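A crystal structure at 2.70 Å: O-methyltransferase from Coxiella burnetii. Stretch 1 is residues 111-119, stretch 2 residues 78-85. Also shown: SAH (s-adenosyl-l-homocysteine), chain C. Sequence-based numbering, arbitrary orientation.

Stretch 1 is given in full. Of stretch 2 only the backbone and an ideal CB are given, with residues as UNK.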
ATOM      1  N   LYS A 111      15.828 -23.767   1.660  1.00 44.81           N
ATOM      2  CA  LYS A 111      14.712 -24.656   1.368  1.00 43.38           C
ATOM      3  C   LYS A 111      13.734 -24.016   0.387  1.00 47.87           C
ATOM      4  O   LYS A 111      12.955 -24.709  -0.271  1.00 47.81           O
ATOM      5  CB  LYS A 111      13.990 -25.021   2.667  1.00 49.54           C
ATOM      6  CG  LYS A 111      12.920 -26.095   2.530  1.00 57.95           C
ATOM      7  CD  LYS A 111      12.327 -26.445   3.890  1.00 71.24           C
ATOM      8  CE  LYS A 111      11.338 -27.597   3.789  1.00 76.78           C
ATOM      9  NZ  LYS A 111      10.779 -27.970   5.119  1.00 76.52           N
ATOM     10  N   ALA A 112      13.782 -22.690   0.295  1.00 45.68           N
ATOM     11  CA  ALA A 112      12.894 -21.949  -0.595  1.00 45.56           C
ATOM     12  C   ALA A 112      13.521 -21.724  -1.968  1.00 44.80           C
ATOM     13  O   ALA A 112      12.836 -21.334  -2.914  1.00 43.62           O
ATOM     14  CB  ALA A 112      12.499 -20.618   0.034  1.00 40.21           C
ATOM     15  N   GLY A 113      14.826 -21.971  -2.066  1.00 47.11           N
ATOM     16  CA  GLY A 113      15.555 -21.804  -3.312  1.00 35.11           C
ATOM     17  C   GLY A 113      16.086 -20.397  -3.515  1.00 40.14           C
ATOM     18  O   GLY A 113      16.233 -19.943  -4.649  1.00 42.48           O
ATOM     19  N   LEU A 114      16.387 -19.708  -2.418  1.00 37.94           N
ATOM     20  CA  LEU A 114      16.788 -18.303  -2.483  1.00 41.27           C
ATOM     21  C   LEU A 114      18.216 -18.069  -2.003  1.00 45.53           C
ATOM     22  O   LEU A 114      18.593 -16.938  -1.696  1.00 45.95           O
ATOM     23  CB  LEU A 114      15.827 -17.430  -1.665  1.00 39.54           C
ATOM     24  CG  LEU A 114      14.343 -17.455  -2.047  1.00 42.14           C
ATOM     25  CD1 LEU A 114      13.516 -16.694  -1.024  1.00 37.01           C
ATOM     26  CD2 LEU A 114      14.129 -16.893  -3.444  1.00 34.53           C
ATOM     27  N   SER A 115      19.011 -19.131  -1.939  1.00 45.00           N
ATOM     28  CA  SER A 115      20.375 -19.016  -1.434  1.00 49.48           C
ATOM     29  C   SER A 115      21.223 -18.087  -2.297  1.00 52.36           C
ATOM     30  O   SER A 115      22.188 -17.485  -1.820  1.00 47.78           O
ATOM     31  CB  SER A 115      21.038 -20.391  -1.332  1.00 49.63           C
ATOM     32  OG  SER A 115      20.425 -21.180  -0.324  1.00 55.61           O
ATOM     33  N   ASP A 116      20.855 -17.969  -3.568  1.00 46.53           N
ATOM     34  CA  ASP A 116      21.604 -17.135  -4.499  1.00 54.13           C
ATOM     35  C   ASP A 116      21.134 -15.682  -4.478  1.00 54.29           C
ATOM     36  O   ASP A 116      21.869 -14.781  -4.880  1.00 47.63           O
ATOM     37  CB  ASP A 116      21.519 -17.707  -5.916  1.00 58.95           C
ATOM     38  CG  ASP A 116      22.307 -18.994  -6.072  1.00 62.75           C
ATOM     39  OD1 ASP A 116      23.379 -19.116  -5.441  1.00 54.18           O
ATOM     40  OD2 ASP A 116      21.850 -19.886  -6.820  1.00 65.50           O
ATOM     41  N   LYS A 117      19.914 -15.461  -3.998  1.00 53.09           N
ATOM     42  CA  LYS A 117      19.340 -14.121  -3.967  1.00 37.83           C
ATOM     43  C   LYS A 117      19.480 -13.435  -2.615  1.00 39.42           C
ATOM     44  O   LYS A 117      19.622 -12.214  -2.550  1.00 40.34           O
ATOM     45  CB  LYS A 117      17.872 -14.149  -4.394  1.00 39.18           C
ATOM     46  CG  LYS A 117      17.679 -14.396  -5.876  1.00 38.72           C
ATOM     47  CD  LYS A 117      16.210 -14.391  -6.251  1.00 43.44           C
ATOM     48  CE  LYS A 117      16.030 -14.607  -7.740  1.00 46.41           C
ATOM     49  NZ  LYS A 117      14.594 -14.634  -8.117  1.00 53.73           N
ATOM     50  N   ILE A 118      19.441 -14.213  -1.536  1.00 41.02           N
ATOM     51  CA  ILE A 118      19.531 -13.640  -0.197  1.00 41.85           C
ATOM     52  C   ILE A 118      20.912 -13.844   0.411  1.00 37.15           C
ATOM     53  O   ILE A 118      21.471 -14.936   0.345  1.00 38.17           O
ATOM     54  CB  ILE A 118      18.464 -14.220   0.761  1.00 41.53           C
ATOM     55  CG1 ILE A 118      17.062 -14.029   0.181  1.00 34.68           C
ATOM     56  CG2 ILE A 118      18.578 -13.572   2.135  1.00 32.52           C
ATOM     57  CD1 ILE A 118      15.966 -14.570   1.055  1.00 29.94           C
ATOM     58  N   GLY A 119      21.457 -12.781   0.994  1.00 37.18           N
ATOM     59  CA  GLY A 119      22.731 -12.848   1.681  1.00 30.87           C
ATOM     60  C   GLY A 119      22.654 -12.246   3.071  1.00 43.98           C
ATOM     61  O   GLY A 119      22.247 -11.096   3.242  1.00 39.13           O
ATOM     62  N   UNK A  78      10.249 -11.844   6.671  1.00 33.19           N
ATOM     63  CA  UNK A  78      10.150 -10.745   5.718  1.00 27.45           C
ATOM     64  C   UNK A  78      11.198 -10.863   4.616  1.00 33.12           C
ATOM     65  O   UNK A  78      10.946 -10.499   3.466  1.00 29.72           O
ATOM     66  CB  UNK A  78      10.299  -9.405   6.440  1.00 27.45           C
ATOM     67  N   UNK A  79      12.373 -11.375   4.974  1.00 32.38           N
ATOM     68  CA  UNK A  79      13.449 -11.573   4.013  1.00 33.59           C
ATOM     69  C   UNK A  79      13.025 -12.552   2.928  1.00 30.78           C
ATOM     70  O   UNK A  79      13.294 -12.341   1.747  1.00 31.89           O
ATOM     71  CB  UNK A  79      14.712 -12.074   4.716  1.00 33.59           C
ATOM     72  N   UNK A  80      12.357 -13.622   3.340  1.00 31.44           N
ATOM     73  CA  UNK A  80      11.880 -14.639   2.412  1.00 29.85           C
ATOM     74  C   UNK A  80      10.638 -14.175   1.654  1.00 31.22           C
ATOM     75  O   UNK A  80      10.481 -14.463   0.468  1.00 31.76           O
ATOM     76  CB  UNK A  80      11.579 -15.937   3.164  1.00 29.85           C
ATOM     77  N   UNK A  81       9.758 -13.457   2.345  1.00 29.35           N
ATOM     78  CA  UNK A  81       8.551 -12.931   1.721  1.00 30.35           C
ATOM     79  C   UNK A  81       8.916 -12.055   0.531  1.00 33.01           C
ATOM     80  O   UNK A  81       8.376 -12.215  -0.566  1.00 32.87           O
ATOM     81  CB  UNK A  81       7.719 -12.140   2.733  1.00 30.35           C
ATOM     82  N   UNK A  82       9.844 -11.131   0.757  1.00 27.96           N
ATOM     83  CA  UNK A  82      10.319 -10.249  -0.299  1.00 32.56           C
ATOM     84  C   UNK A  82      11.217 -10.988  -1.283  1.00 34.40           C
ATOM     85  O   UNK A  82      11.155 -10.747  -2.488  1.00 32.13           O
ATOM     86  CB  UNK A  82      11.069  -9.060   0.304  1.00 32.56           C
ATOM     87  N   UNK A  83      12.050 -11.887  -0.763  1.00 33.60           N
ATOM     88  CA  UNK A  83      12.922 -12.692  -1.600  1.00 30.19           C
ATOM     89  C   UNK A  83      12.165 -13.432  -2.689  1.00 31.69           C
ATOM     90  O   UNK A  83      12.609 -13.490  -3.832  1.00 34.44           O
ATOM     91  CB  UNK A  83      13.693 -13.693  -0.737  1.00 30.19           C
ATOM     92  N   UNK A  84      11.014 -13.996  -2.336  1.00 31.46           N
ATOM     93  CA  UNK A  84      10.206 -14.753  -3.287  1.00 32.70           C
ATOM     94  C   UNK A  84       9.610 -13.878  -4.390  1.00 33.10           C
ATOM     95  O   UNK A  84       9.240 -14.374  -5.456  1.00 37.39           O
ATOM     96  CB  UNK A  84       9.081 -15.478  -2.545  1.00 32.70           C
ATOM     97  N   UNK A  85       9.513 -12.580  -4.130  1.00 32.72           N
ATOM     98  CA  UNK A  85       8.915 -11.658  -5.090  1.00 32.62           C
ATOM     99  C   UNK A  85       9.963 -11.027  -6.002  1.00 34.08           C
ATOM    100  O   UNK A  85       9.626 -10.423  -7.022  1.00 35.08           O
ATOM    101  CB  UNK A  85       8.140 -10.563  -4.354  1.00 32.62           C
TER
HETATM  102  N   SAH C 224      11.508  -8.712   9.926  1.00 35.42           N
HETATM  103  CA  SAH C 224      11.685  -9.726  10.928  1.00 37.43           C
HETATM  104  CB  SAH C 224      11.509  -9.161  12.328  1.00 29.64           C
HETATM  105  CG  SAH C 224      12.753  -9.068  13.181  1.00 40.52           C
HETATM  106  SD  SAH C 224      12.541  -8.617  14.897  1.00 37.09           S
HETATM  107  C   SAH C 224      10.702 -10.824  10.713  1.00 39.23           C
HETATM  108  O   SAH C 224      10.447 -11.618  11.660  1.00 39.81           O
HETATM  109  OXT SAH C 224      10.129 -10.968   9.603  1.00 34.01           O
HETATM  110  C5' SAH C 224      13.970  -7.710  15.466  1.00 37.87           C
HETATM  111  C4' SAH C 224      15.256  -8.225  15.100  1.00 44.23           C
HETATM  112  O4' SAH C 224      16.249  -7.142  15.146  1.00 41.33           O
HETATM  113  C3' SAH C 224      15.706  -9.239  16.076  1.00 45.83           C
HETATM  114  O3' SAH C 224      15.958 -10.413  15.421  1.00 43.38           O
HETATM  115  C2' SAH C 224      16.947  -8.699  16.654  1.00 49.06           C
HETATM  116  O2' SAH C 224      17.874  -9.696  16.831  1.00 43.11           O
HETATM  117  C1' SAH C 224      17.415  -7.737  15.624  1.00 46.32           C
HETATM  118  N9  SAH C 224      18.352  -6.714  16.076  1.00 48.01           N
HETATM  119  C8  SAH C 224      18.355  -6.088  17.264  1.00 46.66           C
HETATM  120  N7  SAH C 224      19.378  -5.218  17.267  1.00 42.07           N
HETATM  121  C5  SAH C 224      20.023  -5.289  16.086  1.00 46.53           C
HETATM  122  C6  SAH C 224      21.133  -4.635  15.542  1.00 39.75           C
HETATM  123  N6  SAH C 224      21.841  -3.648  16.292  1.00 34.75           N
HETATM  124  N1  SAH C 224      21.525  -4.954  14.296  1.00 44.20           N
HETATM  125  C2  SAH C 224      20.873  -5.879  13.580  1.00 48.99           C
HETATM  126  N3  SAH C 224      19.809  -6.525  14.073  1.00 42.87           N
HETATM  127  C4  SAH C 224      19.365  -6.250  15.317  1.00 49.27           C

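Position 78 lies in a helix, and its ideal CB has nothing of stretch 1 within 5.5 Å. SAH OXT accepts a hydrogen bond from the backbone N of 78 at 3.1 Å. The amine N of SAH is also near, so a small side chain with an acceptor would suit. The residue is Ser 78. Ser 78 OG accepts a hydrogen bond from SAH N at 2.8 Å.

Position 79 points its CB sideways, 4.6 Å from Ile 118 CD1. The carbonyl O of 79 is 3.5 Å from the same CD1. The side chain of Ile 118 offers only apolar atoms here, so a small apolar residue would fit, though stretch 1 allows larger ones. The residue is Ala 79, whose CB rests beside Ile 118.

Position 80 also points sideways. Its CB is 4.7 Å from Leu 114 CD1 and 5.1 Å from Ile 118 CD1. No donor or acceptor is close on that side. Leucine, isoleucine, valine or methionine would suit. The residue is Ile 80. Ile 80 CG2 packs against Leu 114 CD1 at 4.2 Å.

Position 81 points away from stretch 1, which sets no preference. It is Ala 81.

Position 82 points sideways and has no contact with stretch 1. Many residues are possible. It is Met 82, present as selenomethionine.

Position 83 is the most restricted. Its CA-to-CB bond points toward stretch 1. The ideal CB would be 3.0 Å from both Leu 114 CD1 and Ile 118 CD1, and 2.9 Å from the O of 79. The helical backbone angles do not themselves demand glycine; the lack of room does. The residue is Gly 83. Without a side chain, the helix can approach closely: Gly 83 CA is 4.5 Å from Ile 118 CD1, and Gly 83 O is 3.7 Å from Leu 114 CD2. A water donates to Gly 83 O at 2.8 Å and accepts from Lys 117 NZ at 2.6 Å, bridging the two stretches, which share no direct hydrogen bond.

Position 84 points its CB away, yet Leu 114 CD1 is 4.8 Å from it and Ala 112 CB lies beyond. A long apolar side chain could turn back to them. The residue is Leu 84. Leu 84 CD2 reaches Leu 114 CD1 at 4.0 Å and Ala 112 CB at 4.5 Å.

Position 85 points away and meets nothing of stretch 1. It is Ala 85.

Stretch 2 78-85: SAIAMGLA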
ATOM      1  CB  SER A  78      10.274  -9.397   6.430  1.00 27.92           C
ATOM      2  OG  SER A  78      11.487  -9.306   7.157  1.00 29.03           O
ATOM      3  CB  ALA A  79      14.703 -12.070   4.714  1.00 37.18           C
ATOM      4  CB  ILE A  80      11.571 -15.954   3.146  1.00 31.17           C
ATOM      5  CG1 ILE A  80      12.861 -16.547   3.724  1.00 37.16           C
ATOM      6  CG2 ILE A  80      10.891 -16.937   2.214  1.00 22.86           C
ATOM      7  CD1 ILE A  80      12.640 -17.726   4.646  1.00 37.01           C
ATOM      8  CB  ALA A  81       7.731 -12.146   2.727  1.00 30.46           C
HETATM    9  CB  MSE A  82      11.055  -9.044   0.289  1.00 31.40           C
HETATM   10  CG  MSE A  82      10.137  -8.027   0.937  1.00 25.94           C
HETATM   11 SE   MSE A  82      11.088  -6.502   1.670  1.00 33.43          SE
HETATM   12  CE  MSE A  82      11.956  -7.360   3.192  1.00 28.47           C
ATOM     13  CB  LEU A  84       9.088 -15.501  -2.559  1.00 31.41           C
ATOM     14  CG  LEU A  84       9.524 -16.641  -1.639  1.00 40.11           C
ATOM     15  CD1 LEU A  84       8.405 -17.019  -0.684  1.00 31.69           C
ATOM     16  CD2 LEU A  84       9.983 -17.848  -2.452  1.00 34.51           C
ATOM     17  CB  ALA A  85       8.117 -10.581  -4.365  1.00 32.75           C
TER
HETATM   18  O   HOH W   1      12.665 -14.756  -6.381  1.00 36.72           O
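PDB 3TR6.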